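Local coordinates for protein type III restriction-modification enzyme EcoP15I Mod subunit (Escherichia coli, PDB 4ZCF) that methylates the N6 atom of one adenine in the DNA site 5'-CAGCAG-3' using S-adenosyl-L-methionine and, together with the Res subunit, supports DNA restriction, at residues 118-123 / 187-192; 180-185 / 193-198; 435-440 / 445-450. One frame throughout, in Å; residues are numbered along the deposited sequence.

The three contacts illustrate how the parallel part of one mixed methyltransferase sheet is tied to the chain around it. Strands 117-122, 193-199 and 434-439 are neighbours there, with 117-122 in the middle. Interactions 1 and 2 both use helix 171-188, the first at its end and the turn after, the second further back, against strand 193-199; interaction 3 joins strand 434-439 to helix 446-455, across the opposite face of the sheet. Chemistry follows place. Interaction 1, partly buried, mixes stacked cationic chains and an ion pair with apolar packing. Interaction 2 is buried and purely aliphatic. Interaction 3, buried too, is mainly polar, joining a carboxylate, hydroxyl and water at a helix start beside one apolar methyl contact.

Interaction 1. Residues 118-123 / 187-192; sequences KMIYID and ELMRED
Lys-118 lays its aliphatic chain across one face of the Arg-190 guanidinium, with CG over the centre of the group, 3.7 Å from CZ. Further along, Lys-118 CE comes within 3.5 Å of Arg-190 NH2. The lysine chain runs extended until its last torsion, which bends (chi4 -52°) and leaves NZ 4.1 Å from Arg-190 NH2. The two cationic ends probably share the negative field of Asp-192, whose OD2 lies 4.6 Å from Lys-118 NZ. Asp-192 meets the guanidinium edge-on and in its plane: Arg-190 NE donates to Asp-192 OD1 at 2.7 Å, and Arg-190 NH2 to Asp-192 OD2 at 2.8 Å in an almost straight bond, each oxygen using its syn lone pair. This side-on, two-point grip holds the guanidinium flat beneath the lysine chain, while Arg-190 NH1 forms a second salt bridge, to Glu-434. An alanine in place of Arg-190 is likely to leave the carboxylates of Asp-192 and Glu-434 without their shared cation and the Lys-118 chain without the flat group on which it rests. The contact belongs to the Rossmann-like methyltransferase core, in which strand 117-122 runs parallel to strand 193-199 and helix 171-188 lies on the crossover between them. Strand 117-122 leads straight into residues 123-126, the Asp-Pro-Pro-Tyr motif of N6-adenine methyltransferases, predicted to bind S-adenosylmethionine. Deeper in, the contact turns apolar. Ile-120 CD1 packs 3.7 Å from Met-189 CG, the two side chains crossing at about a right angle. In Ile-120, CG1 lies beside the backbone N (chi1 -61°), an orientation that carries CD1 across to the methionine; Met-189 SD follows at 4.1 Å from the same methyl.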
loop_
_atom_site.group_PDB
_atom_site.type_symbol
_atom_site.label_atom_id
_atom_site.label_comp_id
_atom_site.label_asym_id
_atom_site.label_seq_id
_atom_site.Cartn_x
_atom_site.Cartn_y
_atom_site.Cartn_z
ATOM N N LYS A 118 -12.551 4.043 5.699
ATOM C CA LYS A 118 -11.842 2.920 6.344
ATOM C C LYS A 118 -11.558 1.813 5.339
ATOM O O LYS A 118 -10.568 1.093 5.477
ATOM C CB LYS A 118 -12.657 2.335 7.511
ATOM C CG LYS A 118 -11.794 1.738 8.630
ATOM C CD LYS A 118 -12.663 1.123 9.721
ATOM C CE LYS A 118 -11.921 0.659 10.970
ATOM N NZ LYS A 118 -10.764 -0.237 10.678
ATOM N N MET A 119 -12.462 1.631 4.352
ATOM C CA MET A 119 -12.313 0.573 3.361
ATOM C C MET A 119 -12.872 0.974 2.030
ATOM O O MET A 119 -13.934 1.584 1.958
ATOM C CB MET A 119 -13.018 -0.712 3.843
ATOM C CG MET A 119 -12.636 -1.957 3.065
ATOM S SD MET A 119 -13.816 -3.313 3.332
ATOM C CE MET A 119 -13.853 -4.020 1.769
ATOM N N ILE A 120 -12.186 0.556 0.973
ATOM C CA ILE A 120 -12.611 0.692 -0.402
ATOM C C ILE A 120 -12.661 -0.690 -0.991
ATOM O O ILE A 120 -11.679 -1.427 -0.906
ATOM C CB ILE A 120 -11.684 1.616 -1.242
ATOM C CG1 ILE A 120 -11.649 3.079 -0.660
ATOM C CG2 ILE A 120 -12.056 1.578 -2.748
ATOM C CD1 ILE A 120 -10.723 4.062 -1.419
ATOM N N TYR A 121 -13.820 -1.068 -1.558
ATOM C CA TYR A 121 -13.965 -2.294 -2.329
ATOM C C TYR A 121 -14.388 -1.861 -3.709
ATOM O O TYR A 121 -15.337 -1.112 -3.830
ATOM C CB TYR A 121 -14.993 -3.302 -1.759
ATOM C CG TYR A 121 -15.167 -4.467 -2.722
ATOM C CD1 TYR A 121 -14.126 -5.374 -2.942
ATOM C CD2 TYR A 121 -16.277 -4.543 -3.558
ATOM C CE1 TYR A 121 -14.224 -6.370 -3.908
ATOM C CE2 TYR A 121 -16.360 -5.506 -4.562
ATOM C CZ TYR A 121 -15.345 -6.437 -4.708
ATOM O OH TYR A 121 -15.427 -7.403 -5.671
ATOM N N ILE A 122 -13.715 -2.323 -4.743
ATOM C CA ILE A 122 -14.096 -2.006 -6.126
ATOM C C ILE A 122 -14.045 -3.226 -7.034
ATOM O O ILE A 122 -13.167 -4.063 -6.886
ATOM C CB ILE A 122 -13.404 -0.757 -6.786
ATOM C CG1 ILE A 122 -11.884 -0.737 -6.623
ATOM C CG2 ILE A 122 -14.072 0.545 -6.387
ATOM C CD1 ILE A 122 -11.157 0.005 -7.810
ATOM N N ASP A 123 -15.012 -3.329 -7.958
ATOM C CA ASP A 123 -15.033 -4.379 -8.971
ATOM C C ASP A 123 -14.914 -3.647 -10.319
ATOM O O ASP A 123 -15.916 -3.264 -10.921
ATOM C CB ASP A 123 -16.279 -5.255 -8.849
ATOM C CG ASP A 123 -16.489 -6.305 -9.920
ATOM O OD1 ASP A 123 -15.486 -6.806 -10.469
ATOM O OD2 ASP A 123 -17.661 -6.698 -10.142
ATOM N N GLU A 187 -6.275 9.309 -1.534
ATOM C CA GLU A 187 -6.446 10.533 -0.783
ATOM C C GLU A 187 -7.578 10.441 0.234
ATOM O O GLU A 187 -7.469 11.029 1.310
ATOM C CB GLU A 187 -6.705 11.694 -1.746
ATOM C CG GLU A 187 -5.700 11.813 -2.901
ATOM C CD GLU A 187 -5.653 13.132 -3.652
ATOM O OE1 GLU A 187 -6.179 14.140 -3.126
ATOM O OE2 GLU A 187 -5.043 13.172 -4.746
ATOM N N LEU A 188 -8.650 9.673 -0.081
ATOM C CA LEU A 188 -9.836 9.526 0.777
ATOM C C LEU A 188 -9.663 8.547 1.905
ATOM O O LEU A 188 -10.413 8.579 2.892
ATOM C CB LEU A 188 -11.062 9.145 -0.059
ATOM C CG LEU A 188 -11.454 10.069 -1.243
ATOM C CD1 LEU A 188 -12.795 9.643 -1.795
ATOM C CD2 LEU A 188 -11.486 11.570 -0.828
ATOM N N MET A 189 -8.634 7.693 1.773
ATOM C CA MET A 189 -8.297 6.637 2.704
ATOM C C MET A 189 -7.676 7.134 3.959
ATOM O O MET A 189 -6.659 7.823 3.924
ATOM C CB MET A 189 -7.346 5.646 2.038
ATOM C CG MET A 189 -8.004 4.789 0.992
ATOM S SD MET A 189 -6.861 3.744 0.062
ATOM C CE MET A 189 -6.348 2.677 1.347
ATOM N N ARG A 190 -8.219 6.680 5.090
ATOM C CA ARG A 190 -7.678 6.880 6.436
ATOM C C ARG A 190 -6.294 6.181 6.436
ATOM O O ARG A 190 -6.095 5.213 5.681
ATOM C CB ARG A 190 -8.585 6.138 7.417
ATOM C CG ARG A 190 -9.415 6.997 8.353
ATOM C CD ARG A 190 -10.583 6.210 8.961
ATOM N NE ARG A 190 -10.151 5.223 9.954
ATOM C CZ ARG A 190 -10.959 4.604 10.821
ATOM N NH1 ARG A 190 -12.268 4.853 10.822
ATOM N NH2 ARG A 190 -10.464 3.727 11.693
ATOM N N GLU A 191 -5.349 6.644 7.259
ATOM C CA GLU A 191 -4.013 6.030 7.313
ATOM C C GLU A 191 -4.070 4.528 7.641
ATOM O O GLU A 191 -3.312 3.746 7.084
ATOM C CB GLU A 191 -3.123 6.776 8.301
ATOM C CG GLU A 191 -2.736 8.159 7.801
ATOM C CD GLU A 191 -1.281 8.293 7.398
ATOM O OE1 GLU A 191 -0.442 8.540 8.298
ATOM O OE2 GLU A 191 -0.975 8.123 6.195
ATOM N N ASP A 192 -5.009 4.136 8.503
ATOM C CA ASP A 192 -5.246 2.761 8.953
ATOM C C ASP A 192 -6.230 2.016 8.017
ATOM O O ASP A 192 -6.695 0.939 8.358
ATOM C CB ASP A 192 -5.770 2.795 10.414
ATOM C CG ASP A 192 -7.167 3.358 10.644
ATOM O OD1 ASP A 192 -7.703 4.044 9.732
ATOM O OD2 ASP A 192 -7.727 3.117 11.727
#

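Interaction 2. Residues 180-185 / 193-198; sequences PRLYIA and GTIFIS
Leu-182 and Ile-197 point their ends at each other, tip to tip, while Ile-195 runs across the leucine at about a right angle. All of this converges on one branch of the leucine: Leu-182 CD2 lies 3.9 Å from Ile-197 CD1 and 3.9 Å from Ile-195 CD1. Since the two isoleucine methyls are themselves 4.0 Å apart, Ile-195 CD1 to Ile-197 CD1, the three form a nearly equilateral triangle, with the leucine methyl at the apex. The two isoleucines reach it by different torsions. In Ile-195, CG1 stands opposite the backbone N (chi1 -178°), whereas in Ile-197 it turns back beside the N (chi1 -40°), and the difference brings together the ends of residues two apart on one face of the strand. The contact between the segments is small and wholly aliphatic, a piece of the helix-on-sheet packing found in Rossmann-like domains. Helix 204-215 closes the cluster, with Leu-207 touching both Leu-182 and Ile-197 and Phe-215 touching Ile-195. On the neighbouring strand 117-122, Ile-120 meets Ile-195 and Ala-185, while helix 102-113 packs against helix 171-188 through Ile-184.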
loop_
_atom_site.group_PDB
_atom_site.type_symbol
_atom_site.label_atom_id
_atom_site.label_comp_id
_atom_site.label_asym_id
_atom_site.label_seq_id
_atom_site.Cartn_x
_atom_site.Cartn_y
_atom_site.Cartn_z
ATOM N N PRO A 180 -6.010 7.485 -12.557
ATOM C CA PRO A 180 -6.470 8.678 -11.836
ATOM C C PRO A 180 -7.509 8.376 -10.765
ATOM O O PRO A 180 -7.600 9.101 -9.767
ATOM C CB PRO A 180 -6.996 9.566 -12.949
ATOM C CG PRO A 180 -7.426 8.622 -14.016
ATOM C CD PRO A 180 -6.385 7.565 -13.989
ATOM N N ARG A 181 -8.283 7.309 -10.971
ATOM C CA ARG A 181 -9.307 6.839 -10.037
ATOM C C ARG A 181 -8.684 6.309 -8.722
ATOM O O ARG A 181 -9.039 6.786 -7.632
ATOM C CB ARG A 181 -10.211 5.827 -10.740
ATOM C CG ARG A 181 -11.114 6.522 -11.765
ATOM C CD ARG A 181 -11.549 5.634 -12.893
ATOM N NE ARG A 181 -12.513 6.314 -13.762
ATOM C CZ ARG A 181 -12.187 7.140 -14.752
ATOM N NH1 ARG A 181 -10.905 7.383 -15.035
ATOM N NH2 ARG A 181 -13.133 7.745 -15.456
ATOM N N LEU A 182 -7.657 5.435 -8.847
ATOM C CA LEU A 182 -6.879 4.880 -7.735
ATOM C C LEU A 182 -6.064 5.964 -7.065
ATOM O O LEU A 182 -5.902 5.936 -5.843
ATOM C CB LEU A 182 -5.934 3.797 -8.261
ATOM C CG LEU A 182 -6.555 2.481 -8.790
ATOM C CD1 LEU A 182 -5.473 1.502 -9.089
ATOM C CD2 LEU A 182 -7.558 1.853 -7.778
ATOM N N TYR A 183 -5.552 6.938 -7.863
ATOM C CA TYR A 183 -4.787 8.066 -7.361
ATOM C C TYR A 183 -5.626 8.929 -6.428
ATOM O O TYR A 183 -5.189 9.193 -5.309
ATOM C CB TYR A 183 -4.168 8.880 -8.521
ATOM C CG TYR A 183 -3.249 9.990 -8.051
ATOM C CD1 TYR A 183 -1.898 9.748 -7.801
ATOM C CD2 TYR A 183 -3.744 11.266 -7.784
ATOM C CE1 TYR A 183 -1.053 10.761 -7.333
ATOM C CE2 TYR A 183 -2.915 12.277 -7.296
ATOM C CZ TYR A 183 -1.563 12.030 -7.106
ATOM O OH TYR A 183 -0.748 13.034 -6.642
ATOM N N ILE A 184 -6.824 9.356 -6.866
ATOM C CA ILE A 184 -7.746 10.173 -6.042
ATOM C C ILE A 184 -8.288 9.400 -4.864
ATOM O O ILE A 184 -8.388 9.968 -3.790
ATOM C CB ILE A 184 -8.900 10.875 -6.855
ATOM C CG1 ILE A 184 -8.351 11.756 -8.031
ATOM C CG2 ILE A 184 -9.849 11.682 -5.930
ATOM C CD1 ILE A 184 -7.503 13.029 -7.612
ATOM N N ALA A 185 -8.669 8.118 -5.069
ATOM C CA ALA A 185 -9.197 7.255 -4.013
ATOM C C ALA A 185 -8.226 7.163 -2.858
ATOM O O ALA A 185 -8.682 7.265 -1.720
ATOM C CB ALA A 185 -9.515 5.867 -4.549
ATOM N N GLY A 193 -6.578 2.665 6.897
ATOM C CA GLY A 193 -7.526 2.218 5.885
ATOM C C GLY A 193 -6.926 1.303 4.848
ATOM O O GLY A 193 -5.698 1.173 4.764
ATOM N N THR A 194 -7.815 0.608 4.089
ATOM C CA THR A 194 -7.482 -0.407 3.078
ATOM C C THR A 194 -8.333 -0.344 1.819
ATOM O O THR A 194 -9.496 0.028 1.872
ATOM C CB THR A 194 -7.600 -1.843 3.661
ATOM O OG1 THR A 194 -8.834 -1.992 4.360
ATOM C CG2 THR A 194 -6.441 -2.226 4.562
ATOM N N ILE A 195 -7.747 -0.731 0.695
ATOM C CA ILE A 195 -8.407 -0.882 -0.593
ATOM C C ILE A 195 -8.376 -2.377 -0.951
ATOM O O ILE A 195 -7.383 -3.032 -0.688
ATOM C CB ILE A 195 -7.847 0.044 -1.731
ATOM C CG1 ILE A 195 -8.643 -0.141 -3.055
ATOM C CG2 ILE A 195 -6.330 -0.122 -1.937
ATOM C CD1 ILE A 195 -8.552 0.973 -4.067
ATOM N N PHE A 196 -9.476 -2.903 -1.508
ATOM C CA PHE A 196 -9.687 -4.274 -2.014
ATOM C C PHE A 196 -10.103 -4.122 -3.502
ATOM O O PHE A 196 -10.988 -3.320 -3.806
ATOM C CB PHE A 196 -10.809 -4.944 -1.195
ATOM C CG PHE A 196 -10.460 -5.384 0.211
ATOM C CD1 PHE A 196 -10.314 -4.460 1.231
ATOM C CD2 PHE A 196 -10.291 -6.730 0.515
ATOM C CE1 PHE A 196 -9.981 -4.868 2.534
ATOM C CE2 PHE A 196 -9.986 -7.140 1.823
ATOM C CZ PHE A 196 -9.854 -6.205 2.829
ATOM N N ILE A 197 -9.397 -4.801 -4.441
ATOM C CA ILE A 197 -9.652 -4.718 -5.892
ATOM C C ILE A 197 -9.802 -6.080 -6.518
ATOM O O ILE A 197 -8.825 -6.833 -6.580
ATOM C CB ILE A 197 -8.618 -3.869 -6.691
ATOM C CG1 ILE A 197 -8.189 -2.584 -5.944
ATOM C CG2 ILE A 197 -9.146 -3.560 -8.124
ATOM C CD1 ILE A 197 -7.021 -1.824 -6.559
ATOM N N SER A 198 -11.016 -6.385 -7.023
ATOM C CA SER A 198 -11.328 -7.628 -7.729
ATOM C C SER A 198 -10.793 -7.544 -9.139
ATOM O O SER A 198 -10.979 -6.529 -9.804
ATOM C CB SER A 198 -12.838 -7.846 -7.821
ATOM O OG SER A 198 -13.374 -8.328 -6.604
#

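Interaction 3. Residues 435-440 / 445-450; sequences GIVLDF and GTTAHT
The carboxylate of Asp-439 receives Thr-447 OG1 on the anti lone pair of OD2, at 2.6 Å, and has different company on its two faces. Water 1 comes to Asp-439 OD2 from above the carboxylate plane, donating to it at 2.9 Å, while the backbone O of Tyr-121 lies over the opposite face. The other oxygen, OD1, accepts from the backbone N of Phe-441. The same water accepts from Thr-447 N, also at 2.9 Å, so the acid reaches the first turn of helix 446-455 both directly and through water; the positive end of that helix probably steadies its negative charge. With OG1 of Thr-447 beside its own backbone N (chi1 -50°), the hydroxyl faces the acid and CG2 meets Val-437 CG1 at 3.6 Å. Within the helix, Thr-446 O takes bonds from Thr-450 N and Thr-450 OG1 on opposite faces of its plane. Gly-445, the N-cap, ends a glycine-rich loop consistent with motif I, which binds S-adenosylmethionine in relatives. Strand 434-439 and helix 446-455 open a beta-alpha-beta unit completed by strand 461-468; helix 420-430 packs on Val-437 through Ile-427, and Tyr-121 of strand 117-122 touches both Asp-439 and Thr-447.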
loop_
_atom_site.group_PDB
_atom_site.type_symbol
_atom_site.label_atom_id
_atom_site.label_comp_id
_atom_site.label_asym_id
_atom_site.label_seq_id
_atom_site.Cartn_x
_atom_site.Cartn_y
_atom_site.Cartn_z
ATOM N N GLY A 435 -17.199 2.276 10.372
ATOM C CA GLY A 435 -16.432 2.800 9.248
ATOM C C GLY A 435 -17.157 3.013 7.950
ATOM O O GLY A 435 -18.181 2.387 7.682
ATOM N N ILE A 436 -16.596 3.896 7.126
ATOM C CA ILE A 436 -17.103 4.253 5.804
ATOM C C ILE A 436 -16.596 3.207 4.817
ATOM O O ILE A 436 -15.400 2.911 4.807
ATOM C CB ILE A 436 -16.666 5.713 5.447
ATOM C CG1 ILE A 436 -17.452 6.766 6.282
ATOM C CG2 ILE A 436 -16.719 6.006 3.944
ATOM C CD1 ILE A 436 -16.886 8.227 6.255
ATOM N N VAL A 437 -17.519 2.610 4.019
ATOM C CA VAL A 437 -17.174 1.626 2.986
ATOM C C VAL A 437 -17.481 2.271 1.645
ATOM O O VAL A 437 -18.624 2.674 1.424
ATOM C CB VAL A 437 -17.851 0.238 3.171
ATOM C CG1 VAL A 437 -17.599 -0.660 1.965
ATOM C CG2 VAL A 437 -17.366 -0.441 4.443
ATOM N N LEU A 438 -16.465 2.419 0.774
ATOM C CA LEU A 438 -16.652 3.076 -0.514
ATOM C C LEU A 438 -16.511 2.174 -1.741
ATOM O O LEU A 438 -15.511 1.483 -1.888
ATOM C CB LEU A 438 -15.777 4.358 -0.613
ATOM C CG LEU A 438 -15.709 5.070 -1.976
ATOM C CD1 LEU A 438 -16.908 5.954 -2.205
ATOM C CD2 LEU A 438 -14.437 5.850 -2.140
ATOM N N ASP A 439 -17.505 2.204 -2.636
ATOM C CA ASP A 439 -17.454 1.465 -3.908
ATOM C C ASP A 439 -17.721 2.465 -5.008
ATOM O O ASP A 439 -18.813 2.991 -5.075
ATOM C CB ASP A 439 -18.472 0.293 -3.967
ATOM C CG ASP A 439 -18.237 -0.723 -5.077
ATOM O OD1 ASP A 439 -17.727 -0.334 -6.163
ATOM O OD2 ASP A 439 -18.507 -1.901 -4.853
ATOM N N PHE A 440 -16.726 2.782 -5.826
ATOM C CA PHE A 440 -16.907 3.765 -6.902
ATOM C C PHE A 440 -17.190 3.167 -8.286
ATOM O O PHE A 440 -17.263 3.897 -9.258
ATOM C CB PHE A 440 -15.845 4.881 -6.871
ATOM C CG PHE A 440 -14.394 4.443 -6.898
ATOM C CD1 PHE A 440 -13.717 4.286 -8.111
ATOM C CD2 PHE A 440 -13.692 4.241 -5.721
ATOM C CE1 PHE A 440 -12.376 3.882 -8.137
ATOM C CE2 PHE A 440 -12.350 3.855 -5.746
ATOM C CZ PHE A 440 -11.701 3.665 -6.953
ATOM N N GLY A 445 -25.013 -2.716 -7.086
ATOM C CA GLY A 445 -25.241 -2.212 -5.735
ATOM C C GLY A 445 -24.907 -3.191 -4.619
ATOM O O GLY A 445 -25.290 -2.988 -3.460
ATOM N N THR A 446 -24.172 -4.259 -4.955
ATOM C CA THR A 446 -23.744 -5.339 -4.045
ATOM C C THR A 446 -23.134 -4.888 -2.718
ATOM O O THR A 446 -23.487 -5.454 -1.676
ATOM C CB THR A 446 -22.793 -6.271 -4.775
ATOM O OG1 THR A 446 -23.336 -6.584 -6.060
ATOM C CG2 THR A 446 -22.451 -7.509 -3.971
ATOM N N THR A 447 -22.182 -3.928 -2.759
ATOM C CA THR A 447 -21.487 -3.462 -1.547
ATOM C C THR A 447 -22.441 -2.765 -0.594
ATOM O O THR A 447 -22.382 -2.973 0.605
ATOM C CB THR A 447 -20.235 -2.621 -1.920
ATOM O OG1 THR A 447 -19.464 -3.344 -2.861
ATOM C CG2 THR A 447 -19.358 -2.338 -0.743
ATOM N N ALA A 448 -23.314 -1.930 -1.145
ATOM C CA ALA A 448 -24.328 -1.169 -0.433
ATOM C C ALA A 448 -25.290 -2.139 0.245
ATOM O O ALA A 448 -25.522 -2.014 1.435
ATOM C CB ALA A 448 -25.057 -0.266 -1.414
ATOM N N HIS A 449 -25.743 -3.171 -0.493
ATOM C CA HIS A 449 -26.630 -4.222 -0.008
ATOM C C HIS A 449 -25.976 -4.937 1.181
ATOM O O HIS A 449 -26.594 -5.062 2.239
ATOM C CB HIS A 449 -26.978 -5.197 -1.150
ATOM C CG HIS A 449 -28.076 -6.176 -0.836
ATOM N ND1 HIS A 449 -28.728 -6.878 -1.847
ATOM C CD2 HIS A 449 -28.587 -6.567 0.360
ATOM C CE1 HIS A 449 -29.592 -7.671 -1.238
ATOM N NE2 HIS A 449 -29.559 -7.506 0.088
ATOM N N THR A 450 -24.711 -5.346 1.018
ATOM C CA THR A 450 -23.891 -5.993 2.034
ATOM C C THR A 450 -23.842 -5.153 3.318
ATOM O O THR A 450 -23.858 -5.724 4.398
ATOM C CB THR A 450 -22.502 -6.276 1.432
ATOM O OG1 THR A 450 -22.629 -7.199 0.337
ATOM C CG2 THR A 450 -21.514 -6.798 2.449
HETATM O O HOH W 1 -21.308 -2.421 -5.127
#